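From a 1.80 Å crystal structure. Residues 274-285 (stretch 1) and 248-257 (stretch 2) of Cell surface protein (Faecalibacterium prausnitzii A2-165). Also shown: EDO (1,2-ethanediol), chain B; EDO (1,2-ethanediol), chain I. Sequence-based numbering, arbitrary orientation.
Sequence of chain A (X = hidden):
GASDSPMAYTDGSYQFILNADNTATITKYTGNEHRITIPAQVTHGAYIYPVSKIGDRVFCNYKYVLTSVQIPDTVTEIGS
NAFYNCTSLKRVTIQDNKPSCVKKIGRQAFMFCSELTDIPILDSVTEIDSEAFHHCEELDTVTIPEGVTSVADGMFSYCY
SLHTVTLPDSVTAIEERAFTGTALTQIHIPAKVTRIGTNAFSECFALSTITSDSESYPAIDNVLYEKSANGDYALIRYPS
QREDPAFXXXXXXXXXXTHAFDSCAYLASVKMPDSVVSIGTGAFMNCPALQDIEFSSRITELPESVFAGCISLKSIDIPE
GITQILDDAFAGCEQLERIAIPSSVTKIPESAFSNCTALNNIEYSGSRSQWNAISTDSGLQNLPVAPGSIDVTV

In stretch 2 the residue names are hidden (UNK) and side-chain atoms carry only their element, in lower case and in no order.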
# COMPACT_ATOMS: atom_id res chain seq x y z
N ASP A 274 24.26 -0.71 16.41
CA ASP A 274 24.78 0.63 16.14
C ASP A 274 24.98 0.88 14.64
O ASP A 274 25.18 2.04 14.24
CB ASP A 274 26.06 0.90 16.93
CG ASP A 274 25.84 0.95 18.44
OD1 ASP A 274 24.71 1.27 18.88
OD2 ASP A 274 26.81 0.68 19.18
N SER A 275 24.85 -0.17 13.79
CA SER A 275 24.91 0.01 12.33
C SER A 275 23.67 0.77 11.83
O SER A 275 23.71 1.34 10.75
CB SER A 275 25.08 -1.32 11.60
OG SER A 275 24.03 -2.25 11.87
N VAL A 276 22.56 0.79 12.62
CA VAL A 276 21.34 1.52 12.23
C VAL A 276 21.61 3.03 12.35
O VAL A 276 21.93 3.51 13.45
CB VAL A 276 20.07 1.11 13.03
CG1 VAL A 276 18.89 2.05 12.73
CG2 VAL A 276 19.67 -0.34 12.71
N VAL A 277 21.52 3.74 11.23
CA VAL A 277 21.79 5.19 11.23
C VAL A 277 20.50 6.01 11.04
O VAL A 277 20.53 7.22 11.24
CB VAL A 277 22.88 5.62 10.21
CG1 VAL A 277 24.21 4.94 10.53
CG2 VAL A 277 22.45 5.38 8.76
N SER A 278 19.40 5.37 10.62
CA SER A 278 18.13 6.11 10.44
C SER A 278 16.93 5.19 10.61
O SER A 278 17.01 3.99 10.38
CB SER A 278 18.07 6.82 9.09
OG SER A 278 18.03 5.90 8.01
N ILE A 279 15.82 5.79 11.02
CA ILE A 279 14.51 5.15 11.23
C ILE A 279 13.48 5.92 10.42
O ILE A 279 13.46 7.15 10.50
CB ILE A 279 14.13 5.14 12.73
CG1 ILE A 279 15.23 4.49 13.60
CG2 ILE A 279 12.80 4.43 12.95
CD1 ILE A 279 15.03 4.74 15.12
N GLY A 280 12.62 5.20 9.70
CA GLY A 280 11.58 5.83 8.90
C GLY A 280 10.36 6.21 9.70
O GLY A 280 10.11 5.69 10.80
N THR A 281 9.54 7.09 9.13
CA THR A 281 8.26 7.52 9.71
C THR A 281 7.42 6.31 10.17
O THR A 281 7.31 5.32 9.43
CB THR A 281 7.46 8.32 8.66
OG1 THR A 281 8.21 9.50 8.33
CG2 THR A 281 6.04 8.71 9.15
N GLY A 282 6.87 6.41 11.37
CA GLY A 282 5.96 5.42 11.94
C GLY A 282 6.51 4.01 11.99
O GLY A 282 5.75 3.04 11.94
N ALA A 283 7.83 3.87 12.15
CA ALA A 283 8.46 2.55 12.15
C ALA A 283 7.85 1.60 13.17
O ALA A 283 7.69 0.45 12.84
CB ALA A 283 9.95 2.68 12.39
N PHE A 284 7.48 2.07 14.37
CA PHE A 284 6.92 1.21 15.42
C PHE A 284 5.53 1.68 15.83
O PHE A 284 5.08 1.39 16.94
CB PHE A 284 7.85 1.19 16.66
CG PHE A 284 9.20 0.59 16.38
CD1 PHE A 284 9.42 -0.78 16.50
CD2 PHE A 284 10.26 1.39 15.98
CE1 PHE A 284 10.68 -1.33 16.25
CE2 PHE A 284 11.51 0.84 15.70
CZ PHE A 284 11.71 -0.52 15.83
N MSE A 285 4.81 2.33 14.93
CA MSE A 285 3.52 2.85 15.32
C MSE A 285 2.46 1.74 15.57
O MSE A 285 2.47 0.70 14.92
CB MSE A 285 3.02 3.93 14.37
CG MSE A 285 2.51 3.47 13.06
SE MSE A 285 1.77 5.07 12.15
CE MSE A 285 0.43 5.69 13.39
N UNK A 248 15.97 -8.86 17.97
CA UNK A 248 17.20 -8.09 17.87
C UNK A 248 17.46 -7.87 16.39
O UNK A 248 17.65 -8.83 15.63
c UNK A 248 18.40 -8.79 18.55
c UNK A 248 19.70 -7.98 18.45
c UNK A 248 21.53 -9.81 18.44
n UNK A 248 22.39 -10.63 19.36
c UNK A 248 20.88 -8.64 19.19
N UNK A 249 17.48 -6.61 15.97
CA UNK A 249 17.76 -6.28 14.57
C UNK A 249 19.23 -6.65 14.29
O UNK A 249 20.12 -6.26 15.05
c UNK A 249 17.97 -4.38 12.88
c UNK A 249 15.58 -3.00 14.55
c UNK A 249 15.94 -4.51 14.45
c UNK A 249 17.46 -4.79 14.29
N UNK A 250 19.52 -7.42 13.22
CA UNK A 250 20.91 -7.85 12.99
C UNK A 250 21.88 -6.72 12.71
O UNK A 250 21.56 -5.73 12.05
c UNK A 250 18.59 -8.05 12.26
c UNK A 250 19.40 -9.17 11.65
c UNK A 250 20.83 -8.75 11.76
N UNK A 251 23.10 -6.92 13.20
CA UNK A 251 24.23 -6.06 12.84
C UNK A 251 24.37 -6.13 11.30
O UNK A 251 24.22 -7.21 10.72
c UNK A 251 25.49 -6.58 13.53
o UNK A 251 26.67 -4.59 13.00
n UNK A 251 27.87 -6.49 13.13
c UNK A 251 26.73 -5.81 13.20
N UNK A 252 24.58 -4.99 10.66
CA UNK A 252 24.65 -4.93 9.20
C UNK A 252 23.42 -4.26 8.60
O UNK A 252 23.40 -3.96 7.40
N UNK A 253 22.40 -4.01 9.44
CA UNK A 253 21.18 -3.27 9.04
C UNK A 253 21.50 -1.79 9.24
O UNK A 253 21.91 -1.40 10.34
c UNK A 253 18.74 -2.75 9.54
c UNK A 253 19.54 -5.15 9.46
c UNK A 253 19.92 -3.71 9.82
N UNK A 254 21.36 -0.98 8.18
CA UNK A 254 21.69 0.45 8.25
C UNK A 254 20.47 1.33 8.47
O UNK A 254 20.60 2.49 8.87
c UNK A 254 22.37 0.86 6.95
N UNK A 255 19.28 0.79 8.21
CA UNK A 255 18.05 1.58 8.28
C UNK A 255 16.86 0.71 8.64
O UNK A 255 16.75 -0.42 8.18
c UNK A 255 16.41 2.88 6.70
n UNK A 255 13.33 6.09 5.83
c UNK A 255 14.56 5.66 6.10
c UNK A 255 17.82 2.24 6.89
c UNK A 255 16.39 4.01 5.70
n UNK A 255 15.03 4.56 5.51
n UNK A 255 15.32 6.34 6.95
N UNK A 256 15.95 1.27 9.45
CA UNK A 256 14.64 0.68 9.72
C UNK A 256 13.72 1.52 8.85
O UNK A 256 13.56 2.72 9.12
c UNK A 256 14.22 0.67 11.22
c UNK A 256 15.16 0.33 13.59
c UNK A 256 12.81 0.06 11.35
c UNK A 256 15.23 -0.08 12.09
N UNK A 257 13.17 0.93 7.78
CA UNK A 257 12.37 1.68 6.82
C UNK A 257 10.98 2.07 7.43
O UNK A 257 10.58 1.56 8.48
o UNK A 257 11.86 4.10 4.58
c UNK A 257 12.25 0.91 5.49
c UNK A 257 11.80 1.74 4.28
o UNK A 257 13.63 3.13 3.71
c UNK A 257 12.46 3.09 4.14
C1 EDO B . 11.48 9.35 6.81
O1 EDO B . 10.86 8.08 6.58
C2 EDO B . 12.59 9.26 7.88
O2 EDO B . 13.84 8.94 7.29
C1 EDO I . 22.79 -0.62 21.21
O1 EDO I . 23.21 -0.80 19.86
C2 EDO I . 23.86 0.18 22.00
O2 EDO I . 23.97 1.50 21.49
O HOH W 1 26.58 -2.60 14.69

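Position 248 carries four carbons in a row ending in a nitrogen, a chain that bends once, at chi3 (p), and stays out of reach of stretch 1; it is Lys248. At 249 four carbons fork at the first, with one arm two carbons long, the pattern of isoleucine. In Ile249 the short arm meets Val276, CG2 to CG2 of Val276 at 4.4 Å. Three carbons at 250 close a ring onto the backbone nitrogen, so this is Pro250, which opens a type II turn ending at position 253. Position 251 has two carbons, the second bearing one oxygen and one nitrogen, and is therefore Asn251. A water links it to stretch 1, donating to Asn251 OD1 at 2.6 Å and weakly accepting from Ser275 N at 3.1 Å.

No side-chain atom is present at 252, and with phi at 108° a CB would be jammed against the preceding carbonyl oxygen; the residue is Gly252. Its N donates to Ser275 OG at 3.0 Å. At 253 one carbon carries two more, a valine: Val253 CG1 lies 4.1 Å from Val276 CG2, while its backbone O accepts from Ser275 OG at 2.7 Å. A single carbon at 254 identifies Ala254, whose O receives Val277 N at 2.8 Å in a nearly straight bond.

Position 255 shows three carbons, a nitrogen, and a carbon carrying two further nitrogens: a guanidinium, hence Arg255. NH1 donates to Ser278 OG at 2.9 Å, near the guanidinium plane, whereas Gly280 N lies over one face. An ethanediol, probably from the crystallisation liquor, accepts from Arg255 NH1 through O2 at 3.0 Å and from Thr281 N through O1 at 3.0 Å.

Four carbons forked at the first, one arm two carbons long, recur at 256. Ile256 sends CD1 to within 4.2 Å of Val276 CG1, Ile279 CG1 and the edge of the Phe284 ring at CZ; its CG2 lies 4.0 Å from Ala283 CB. Three carbons at 257, the third carrying two oxygens, give Glu257, whose OE1 forms a salt bridge with Arg255 NE at 2.7 Å.

The contact joins a short parallel pairing to an apolar cluster. Ile256 N donates to Ser278 O at 3.1 Å, and Gly280 N to Ile256 O at 2.7 Å, so Ile256 is held by its backbone while its side chain packs beside Ile279. At Gly280 an ideal CB would clash with Glu257 C, so the absence of a side chain permits this close approach.

Stretch 2 (248-257) KIPNGVARIE
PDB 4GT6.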